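Local coordinates for protein beta subunit of photoactivated adenylyl cyclase (Beggiatoa sp. PS, PDB 5M2A) that probably makes cyclic AMP from ATP under the control of blue light, which it senses through a flavin bound in its BLUF domain, at residues K6-I11 with Q52-E57; I155-D160 with D204-S209. All coordinates share one frame; numbering follows the deposited sequence.

Contact 1. Residues K6-I11 with Q52-E57. With FMN (flavin mononucleotide), chain F.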
ATOM      1  N   LYS A   6     -26.034   2.907  18.943  1.00 44.16           N
ATOM      2  CA  LYS A   6     -24.766   2.572  18.310  1.00 41.87           C
ATOM      3  C   LYS A   6     -23.624   3.156  19.131  1.00 39.78           C
ATOM      4  O   LYS A   6     -23.824   4.003  20.003  1.00 39.06           O
ATOM      5  CB  LYS A   6     -24.692   3.099  16.873  1.00 46.34           C
ATOM      6  CG  LYS A   6     -24.633   4.610  16.801  1.00 51.07           C
ATOM      7  CD  LYS A   6     -24.734   5.113  15.378  1.00 57.10           C
ATOM      8  CE  LYS A   6     -23.528   4.710  14.557  1.00 56.81           C
ATOM      9  NZ  LYS A   6     -23.675   5.156  13.148  1.00 60.89           N
ATOM     10  N   ARG A   7     -22.414   2.692  18.834  1.00 39.09           N
ATOM     11  CA  ARG A   7     -21.216   3.186  19.496  1.00 36.93           C
ATOM     12  C   ARG A   7     -20.118   3.322  18.456  1.00 39.38           C
ATOM     13  O   ARG A   7     -19.854   2.382  17.699  1.00 41.92           O
ATOM     14  CB  ARG A   7     -20.785   2.254  20.631  1.00 38.23           C
ATOM     15  CG  ARG A   7     -19.492   2.647  21.324  1.00 38.23           C
ATOM     16  CD  ARG A   7     -19.355   1.933  22.661  1.00 45.60           C
ATOM     17  NE  ARG A   7     -19.576   0.496  22.541  1.00 51.96           N
ATOM     18  CZ  ARG A   7     -20.590  -0.158  23.097  1.00 56.79           C
ATOM     19  NH1 ARG A   7     -21.482   0.493  23.831  1.00 55.27           N
ATOM     20  NH2 ARG A   7     -20.708  -1.468  22.926  1.00 59.39           N
ATOM     21  N   LEU A   8     -19.490   4.491  18.412  1.00 35.42           N
ATOM     22  CA  LEU A   8     -18.392   4.734  17.494  1.00 33.09           C
ATOM     23  C   LEU A   8     -17.151   5.169  18.262  1.00 31.84           C
ATOM     24  O   LEU A   8     -17.226   5.761  19.341  1.00 27.17           O
ATOM     25  CB  LEU A   8     -18.765   5.777  16.429  1.00 35.03           C
ATOM     26  CG  LEU A   8     -19.091   7.236  16.758  1.00 42.66           C
ATOM     27  CD1 LEU A   8     -17.830   8.069  16.956  1.00 47.07           C
ATOM     28  CD2 LEU A   8     -19.945   7.835  15.649  1.00 42.40           C
ATOM     29  N   VAL A   9     -15.993   4.870  17.683  1.00 26.15           N
ATOM     30  CA  VAL A   9     -14.716   5.250  18.264  1.00 23.19           C
ATOM     31  C   VAL A   9     -13.893   5.864  17.152  1.00 25.48           C
ATOM     32  O   VAL A   9     -13.889   5.346  16.031  1.00 26.00           O
ATOM     33  CB  VAL A   9     -13.981   4.045  18.879  1.00 31.10           C
ATOM     34  CG1 VAL A   9     -12.706   4.498  19.578  1.00 26.48           C
ATOM     35  CG2 VAL A   9     -14.885   3.292  19.843  1.00 36.44           C
ATOM     36  N   TYR A  10     -13.229   6.977  17.447  1.00 24.82           N
ATOM     37  CA  TYR A  10     -12.407   7.642  16.451  1.00 24.90           C
ATOM     38  C   TYR A  10     -11.161   8.197  17.116  1.00 23.07           C
ATOM     39  O   TYR A  10     -11.107   8.385  18.334  1.00 23.28           O
ATOM     40  CB  TYR A  10     -13.178   8.763  15.721  1.00 23.63           C
ATOM     41  CG  TYR A  10     -13.397  10.028  16.520  1.00 24.70           C
ATOM     42  CD1 TYR A  10     -12.408  11.003  16.615  1.00 25.67           C
ATOM     43  CD2 TYR A  10     -14.602  10.254  17.173  1.00 25.97           C
ATOM     44  CE1 TYR A  10     -12.608  12.160  17.352  1.00 29.79           C
ATOM     45  CE2 TYR A  10     -14.811  11.407  17.906  1.00 33.22           C
ATOM     46  CZ  TYR A  10     -13.812  12.357  17.995  1.00 31.46           C
ATOM     47  OH  TYR A  10     -14.013  13.508  18.726  1.00 31.41           O
ATOM     48  N   ILE A  11     -10.155   8.459  16.285  1.00 21.84           N
ATOM     49  CA  ILE A  11      -8.958   9.164  16.705  1.00 23.35           C
ATOM     50  C   ILE A  11      -8.798  10.405  15.835  1.00 26.69           C
ATOM     51  O   ILE A  11      -9.316  10.490  14.717  1.00 27.57           O
ATOM     52  CB  ILE A  11      -7.706   8.279  16.620  1.00 25.81           C
ATOM     53  CG1 ILE A  11      -7.553   7.729  15.206  1.00 25.14           C
ATOM     54  CG2 ILE A  11      -7.804   7.148  17.611  1.00 25.43           C
ATOM     55  CD1 ILE A  11      -6.353   6.832  15.047  1.00 28.89           C
ATOM     56  N   GLN A  52     -11.914   9.325  21.113  1.00 23.32           N
ATOM     57  CA  GLN A  52     -13.242   9.503  21.677  1.00 24.49           C
ATOM     58  C   GLN A  52     -14.135   8.314  21.365  1.00 24.35           C
ATOM     59  O   GLN A  52     -14.111   7.773  20.260  1.00 25.73           O
ATOM     60  CB  GLN A  52     -13.910  10.802  21.201  1.00 25.95           C
ATOM     61  CG  GLN A  52     -15.134  11.185  22.081  1.00 27.50           C
ATOM     62  CD  GLN A  52     -15.692  12.561  21.768  1.00 34.22           C
ATOM     63  OE1 GLN A  52     -15.535  13.074  20.657  1.00 38.22           O
ATOM     64  NE2 GLN A  52     -16.350  13.168  22.748  1.00 38.19           N
ATOM     65  N   ILE A  53     -14.933   7.932  22.359  1.00 25.07           N
ATOM     66  CA  ILE A  53     -15.970   6.921  22.224  1.00 25.56           C
ATOM     67  C   ILE A  53     -17.299   7.616  22.473  1.00 30.32           C
ATOM     68  O   ILE A  53     -17.453   8.310  23.483  1.00 28.14           O
ATOM     69  CB  ILE A  53     -15.764   5.763  23.220  1.00 27.96           C
ATOM     70  CG1 ILE A  53     -14.354   5.181  23.088  1.00 28.74           C
ATOM     71  CG2 ILE A  53     -16.819   4.683  23.004  1.00 29.18           C
ATOM     72  CD1 ILE A  53     -14.019   4.108  24.131  1.00 25.66           C
ATOM     73  N   LEU A  54     -18.239   7.454  21.544  1.00 32.91           N
ATOM     74  CA  LEU A  54     -19.573   8.032  21.640  1.00 31.59           C
ATOM     75  C   LEU A  54     -20.606   6.918  21.548  1.00 31.43           C
ATOM     76  O   LEU A  54     -20.451   5.987  20.752  1.00 30.86           O
ATOM     77  CB  LEU A  54     -19.814   9.056  20.518  1.00 32.84           C
ATOM     78  CG  LEU A  54     -18.940  10.309  20.458  1.00 37.68           C
ATOM     79  CD1 LEU A  54     -19.230  11.103  19.188  1.00 40.69           C
ATOM     80  CD2 LEU A  54     -19.154  11.177  21.691  1.00 41.32           C
ATOM     81  N   GLU A  55     -21.662   6.997  22.360  1.00 33.17           N
ATOM     82  CA  GLU A  55     -22.714   5.996  22.283  1.00 34.62           C
ATOM     83  C   GLU A  55     -24.066   6.636  22.574  1.00 38.94           C
ATOM     84  O   GLU A  55     -24.164   7.614  23.318  1.00 40.91           O
ATOM     85  CB  GLU A  55     -22.459   4.820  23.235  1.00 48.82           C
ATOM     86  CG  GLU A  55     -21.923   5.224  24.587  1.00 48.51           C
ATOM     87  CD  GLU A  55     -21.659   4.037  25.495  1.00 46.69           C
ATOM     88  OE1 GLU A  55     -21.487   4.248  26.715  1.00 38.75           O
ATOM     89  OE2 GLU A  55     -21.620   2.894  24.989  1.00 44.34           O
ATOM     90  N   GLY A  56     -25.095   6.074  21.962  1.00 40.87           N
ATOM     91  CA  GLY A  56     -26.443   6.604  22.072  1.00 43.58           C
ATOM     92  C   GLY A  56     -27.251   6.167  20.868  1.00 47.72           C
ATOM     93  O   GLY A  56     -26.767   5.444  20.000  1.00 47.18           O
ATOM     94  N   GLU A  57     -28.502   6.627  20.830  1.00 52.16           N
ATOM     95  CA  GLU A  57     -29.358   6.312  19.694  1.00 58.20           C
ATOM     96  C   GLU A  57     -28.721   6.806  18.400  1.00 57.90           C
ATOM     97  O   GLU A  57     -28.063   7.851  18.370  1.00 56.28           O
ATOM     98  CB  GLU A  57     -30.753   6.910  19.886  1.00 68.14           C
ATOM     99  CG  GLU A  57     -31.701   5.969  20.613  1.00 76.26           C
ATOM    100  CD  GLU A  57     -32.995   6.635  21.026  1.00 85.13           C
ATOM    101  OE1 GLU A  57     -33.084   7.878  20.929  1.00 86.81           O
ATOM    102  OE2 GLU A  57     -33.926   5.917  21.450  1.00 90.44           O
TER
HETATM  103  N1  FMN F 404     -19.706  18.307  21.353  1.00 44.27           N
HETATM  104  C2  FMN F 404     -20.719  17.580  21.947  1.00 43.59           C
HETATM  105  O2  FMN F 404     -21.843  18.061  22.047  1.00 46.12           O
HETATM  106  N3  FMN F 404     -20.483  16.304  22.418  1.00 42.57           N
HETATM  107  C4  FMN F 404     -19.224  15.754  22.301  1.00 39.50           C
HETATM  108  O4  FMN F 404     -19.005  14.619  22.722  1.00 38.65           O
HETATM  109  C4A FMN F 404     -18.204  16.479  21.708  1.00 39.49           C
HETATM  110  N5  FMN F 404     -16.956  15.915  21.603  1.00 35.78           N
HETATM  111  C5A FMN F 404     -15.937  16.621  21.018  1.00 39.03           C
HETATM  112  C6  FMN F 404     -14.685  16.038  20.917  1.00 38.31           C
HETATM  113  C7  FMN F 404     -13.644  16.739  20.329  1.00 39.50           C
HETATM  114  C7M FMN F 404     -12.298  16.087  20.234  1.00 41.51           C
HETATM  115  C8  FMN F 404     -13.860  18.027  19.843  1.00 42.31           C
HETATM  116  C8M FMN F 404     -12.744  18.795  19.205  1.00 40.06           C
HETATM  117  C9  FMN F 404     -15.120  18.611  19.944  1.00 43.19           C
HETATM  118  C9A FMN F 404     -16.163  17.906  20.531  1.00 43.17           C
HETATM  119  N10 FMN F 404     -17.416  18.477  20.632  1.00 45.32           N
HETATM  120  C10 FMN F 404     -18.442  17.765  21.228  1.00 43.26           C
HETATM  121  C1' FMN F 404     -17.627  19.877  20.119  1.00 47.91           C
HETATM  122  C2' FMN F 404     -18.550  19.973  18.912  1.00 48.57           C
HETATM  123  O2' FMN F 404     -17.790  19.830  17.735  1.00 47.34           O
HETATM  124  C3' FMN F 404     -19.221  21.340  18.920  1.00 53.09           C
HETATM  125  O3' FMN F 404     -18.236  22.331  19.128  1.00 49.53           O
HETATM  126  C4' FMN F 404     -20.257  21.417  20.037  1.00 60.02           C
HETATM  127  O4' FMN F 404     -21.223  20.407  19.854  1.00 54.13           O
HETATM  128  C5' FMN F 404     -20.954  22.772  20.060  1.00 72.30           C
HETATM  129  O5' FMN F 404     -21.603  22.968  18.824  1.00 79.58           O
HETATM  130  P   FMN F 404     -22.633  24.186  18.621  1.00 84.82           P
HETATM  131  O1P FMN F 404     -23.955  23.786  19.230  1.00 84.21           O
HETATM  132  O2P FMN F 404     -22.097  25.417  19.319  1.00 86.50           O
HETATM  133  O3P FMN F 404     -22.797  24.455  17.142  1.00 86.10           O
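Two antiparallel strands of the BLUF domain form one side of the flavin site here, where Tyr10 and Gln52 lie side by side. Tyr10 OH donates to Gln52 OE1 over 2.5 Å, a very short bond. On the other branch of the amide, Gln52 NE2 reaches FMN N5 at 3.0 Å, with an N-H...N angle of 155°. A weak second bond joins Gln52 NE2 to FMN O4. The Gln52 chain gets there because CG is anti to the backbone N (chi1 -164°) and the rest is extended. The ring and amide planes are 68° apart, and Gln52 CB lies 3.5 Å from Tyr10 CE2. This Tyr-Gln-flavin chain is the hallmark of BLUF photoreceptors, in which light is thought to rearrange these bonds. Leu8 and Leu54 share that face, with CD1 to CD1 4.0 Å apart, and Leu54 CD2 approaches FMN O4. Antiparallel backbone bonds link Lys6 with Gly56, Leu8 with Leu54 and Tyr10 with Gln52. The other face carries Arg7, Val9, Ile53 and Glu55. Arg7 NH1 makes a salt bridge to Glu55 OE2 at 2.7 Å, at the edge of the guanidinium and in its plane, while Arg7 NE bridges to Glu83. An alanine in place of Arg7 would probably leave Glu55 and Glu83 without this positive mate and uncover Ile53 CG2, which packs on Arg7 CG at 3.8 Å. Val9 CG2 meets Ile53 CG1 at 3.8 Å, and Leu115 of the second subunit packs on both residues.

Contact 2. Residues I155-D160 with D204-S209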
ATOM      1  N   ILE A 155     -13.760   4.842 -13.622  1.00 16.36           N
ATOM      2  CA  ILE A 155     -12.791   5.529 -14.465  1.00 15.82           C
ATOM      3  C   ILE A 155     -11.435   5.282 -13.838  1.00 16.88           C
ATOM      4  O   ILE A 155     -11.237   5.560 -12.650  1.00 19.45           O
ATOM      5  CB  ILE A 155     -13.088   7.034 -14.563  1.00 17.49           C
ATOM      6  CG1 ILE A 155     -14.429   7.248 -15.273  1.00 22.40           C
ATOM      7  CG2 ILE A 155     -11.936   7.765 -15.294  1.00 22.86           C
ATOM      8  CD1 ILE A 155     -14.906   8.705 -15.311  1.00 22.90           C
ATOM      9  N   ILE A 156     -10.510   4.744 -14.619  1.00 15.54           N
ATOM     10  CA  ILE A 156      -9.159   4.486 -14.146  1.00 18.62           C
ATOM     11  C   ILE A 156      -8.271   5.613 -14.645  1.00 20.97           C
ATOM     12  O   ILE A 156      -8.331   5.989 -15.819  1.00 15.93           O
ATOM     13  CB  ILE A 156      -8.652   3.112 -14.624  1.00 21.49           C
ATOM     14  CG1 ILE A 156      -9.627   2.017 -14.187  1.00 18.61           C
ATOM     15  CG2 ILE A 156      -7.270   2.823 -14.055  1.00 19.39           C
ATOM     16  CD1 ILE A 156      -9.677   1.816 -12.666  1.00 22.62           C
ATOM     17  N   PHE A 157      -7.440   6.133 -13.749  1.00 19.24           N
ATOM     18  CA  PHE A 157      -6.556   7.259 -14.004  1.00 15.73           C
ATOM     19  C   PHE A 157      -5.118   6.760 -13.894  1.00 14.56           C
ATOM     20  O   PHE A 157      -4.773   6.079 -12.930  1.00 17.20           O
ATOM     21  CB  PHE A 157      -6.883   8.368 -12.976  1.00 13.18           C
ATOM     22  CG  PHE A 157      -5.878   9.503 -12.903  1.00 18.96           C
ATOM     23  CD1 PHE A 157      -4.627   9.324 -12.323  1.00 16.73           C
ATOM     24  CD2 PHE A 157      -6.243  10.782 -13.319  1.00 16.91           C
ATOM     25  CE1 PHE A 157      -3.718  10.380 -12.226  1.00 22.31           C
ATOM     26  CE2 PHE A 157      -5.332  11.855 -13.216  1.00 16.13           C
ATOM     27  CZ  PHE A 157      -4.076  11.652 -12.673  1.00 17.94           C
ATOM     28  N   PHE A 158      -4.283   7.084 -14.881  1.00 17.23           N
ATOM     29  CA  PHE A 158      -2.839   6.870 -14.787  1.00 17.91           C
ATOM     30  C   PHE A 158      -2.157   8.149 -15.227  1.00 17.16           C
ATOM     31  O   PHE A 158      -2.498   8.695 -16.278  1.00 14.67           O
ATOM     32  CB  PHE A 158      -2.350   5.720 -15.681  1.00 20.52           C
ATOM     33  CG  PHE A 158      -2.494   4.359 -15.080  1.00 26.09           C
ATOM     34  CD1 PHE A 158      -1.594   3.908 -14.136  1.00 39.44           C
ATOM     35  CD2 PHE A 158      -3.508   3.512 -15.482  1.00 29.44           C
ATOM     36  CE1 PHE A 158      -1.710   2.643 -13.587  1.00 40.39           C
ATOM     37  CE2 PHE A 158      -3.629   2.242 -14.936  1.00 33.26           C
ATOM     38  CZ  PHE A 158      -2.730   1.810 -13.989  1.00 35.44           C
ATOM     39  N   SER A 159      -1.203   8.631 -14.432  1.00 17.70           N
ATOM     40  CA  SER A 159      -0.385   9.758 -14.852  1.00 16.86           C
ATOM     41  C   SER A 159       1.063   9.461 -14.506  1.00 21.30           C
ATOM     42  O   SER A 159       1.342   8.840 -13.483  1.00 25.52           O
ATOM     43  CB  SER A 159      -0.833  11.062 -14.197  1.00 16.26           C
ATOM     44  OG  SER A 159      -0.652  11.041 -12.791  1.00 18.40           O
ATOM     45  N   ASP A 160       1.991   9.890 -15.360  1.00 17.08           N
ATOM     46  CA  ASP A 160       3.399   9.676 -15.045  1.00 17.41           C
ATOM     47  C   ASP A 160       4.231  10.792 -15.659  1.00 18.46           C
ATOM     48  O   ASP A 160       3.714  11.682 -16.339  1.00 18.78           O
ATOM     49  CB  ASP A 160       3.875   8.284 -15.490  1.00 20.59           C
ATOM     50  CG  ASP A 160       4.115   8.171 -16.973  1.00 35.97           C
ATOM     51  OD1 ASP A 160       3.715   9.070 -17.733  1.00 37.24           O
ATOM     52  OD2 ASP A 160       4.719   7.157 -17.377  1.00 40.87           O
ATOM     53  N   ASP A 204       7.156   5.959 -11.217  1.00 20.56           N
ATOM     54  CA  ASP A 204       6.769   7.363 -11.218  1.00 19.24           C
ATOM     55  C   ASP A 204       5.305   7.558 -11.573  1.00 20.03           C
ATOM     56  O   ASP A 204       4.877   8.697 -11.773  1.00 20.28           O
ATOM     57  CB  ASP A 204       7.633   8.157 -12.206  1.00 20.14           C
ATOM     58  CG  ASP A 204       7.489   7.656 -13.640  1.00 27.23           C
ATOM     59  OD1 ASP A 204       7.617   6.436 -13.854  1.00 30.37           O
ATOM     60  OD2 ASP A 204       7.226   8.476 -14.551  1.00 27.38           O
ATOM     61  N   CYS A 205       4.534   6.480 -11.640  1.00 20.95           N
ATOM     62  CA  CYS A 205       3.147   6.525 -12.089  0.63 20.50           C
ATOM     63  C   CYS A 205       2.194   6.597 -10.905  1.00 22.63           C
ATOM     64  O   CYS A 205       2.370   5.889  -9.909  1.00 20.59           O
ATOM     65  CB  CYS A 205       2.786   5.291 -12.931  0.63 22.97           C
ATOM     66  SG  CYS A 205       3.667   5.071 -14.489  0.63 38.05           S
ATOM     67  N   VAL A 206       1.167   7.438 -11.028  1.00 17.78           N
ATOM     68  CA  VAL A 206       0.091   7.535 -10.046  1.00 14.58           C
ATOM     69  C   VAL A 206      -1.120   6.825 -10.637  1.00 19.07           C
ATOM     70  O   VAL A 206      -1.552   7.141 -11.754  1.00 18.54           O
ATOM     71  CB  VAL A 206      -0.261   8.990  -9.702  1.00 17.66           C
ATOM     72  CG1 VAL A 206      -1.433   9.028  -8.705  1.00 22.09           C
ATOM     73  CG2 VAL A 206       0.955   9.735  -9.162  1.00 17.07           C
ATOM     74  N   MET A 207      -1.668   5.869  -9.895  1.00 19.38           N
ATOM     75  CA  MET A 207      -2.872   5.164 -10.303  1.00 21.09           C
ATOM     76  C   MET A 207      -4.018   5.545  -9.380  1.00 19.00           C
ATOM     77  O   MET A 207      -3.867   5.513  -8.157  1.00 19.89           O
ATOM     78  CB  MET A 207      -2.660   3.651 -10.265  1.00 20.36           C
ATOM     79  CG  MET A 207      -3.912   2.855 -10.622  1.00 21.44           C
ATOM     80  SD  MET A 207      -3.624   1.074 -10.431  1.00 26.37           S
ATOM     81  CE  MET A 207      -5.204   0.399 -10.959  1.00 23.68           C
ATOM     82  N   ALA A 208      -5.166   5.882  -9.960  1.00 17.07           N
ATOM     83  CA  ALA A 208      -6.313   6.308  -9.168  1.00 15.72           C
ATOM     84  C   ALA A 208      -7.589   5.907  -9.889  1.00 16.39           C
ATOM     85  O   ALA A 208      -7.566   5.524 -11.059  1.00 17.44           O
ATOM     86  CB  ALA A 208      -6.299   7.815  -8.899  1.00 13.10           C
ATOM     87  N   SER A 209      -8.714   5.964  -9.172  1.00 14.01           N
ATOM     88  CA  SER A 209      -9.987   5.703  -9.819  1.00 19.03           C
ATOM     89  C   SER A 209     -10.998   6.769  -9.426  1.00 21.74           C
ATOM     90  O   SER A 209     -10.868   7.446  -8.400  1.00 18.66           O
ATOM     91  CB  SER A 209     -10.539   4.319  -9.458  1.00 18.61           C
ATOM     92  OG  SER A 209     -10.792   4.240  -8.075  1.00 20.83           O
TER
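Phe158 and Met207 form the apolar centre of one face of this antiparallel strand pair. Their side chains run side by side. Phe158 CE1 lies 3.6 Å from Met207 CB, and Phe158 CZ lies 3.7 Å from Met207 SD. The sulfur makes a Met-aromatic contact, 4.7 Å from the centroid of the Phe158 ring and oblique to it. Met207 is fully extended, with CG anti to the backbone N (chi1 177°), which carries SD along the ring. On the other face, Phe157 CD1 meets Ala208 CB at 4.1 Å, while Val206 O sits at the edge of the Phe157 ring. Backbone hydrogen bonds pair Phe157 with Ala208 and Ser159 with Val206, two for each pair; Phe157 N to Ala208 O is 2.8 Å. Further along, Ser159 OG lies 3.7 Å from Val206 CB and bonds to Tyr183 OH. The polar edge is the magnesium site, made by Asp160, Ile161 and Asp204, with the Asp204 side chain about 3 Å from the metal. Two such aspartates bind the metals in class III nucleotide cyclases. Asp160 OD2 and Asp204 OD2 are 4.0 Å apart, their carboxylate planes 25° from each other. Asp204 OD2 accepts a bond from Ile161 N, and Asp160 OD1 has a salt bridge to Arg287. Strand 247-258 flanks residues 155-160 within the sheet. Helix 274-285 packs on Ile156 and Phe158, while helices 173-193 and 215-235 pack on Phe157.

Overall arrangement
Contact 1 lies in the light-sensing BLUF domain and contact 2 in the cyclase domain, one after the other along the chain. Their centres are about 36 Å apart and their nearest atoms about 23 Å, so they do not touch. Contact 1 holds part of the flavin pocket; contact 2 carries two aspartates of the magnesium site. Contact 2 is nearer the middle of the chain, its centre about 12 Å from that of the chain against about 25 Å for contact 1. If light at the flavin controls the cyclase site, the signal has probably to pass between the domains. Helix 110-129 of the second subunit, which packs against contact 1, is a plausible part of that route.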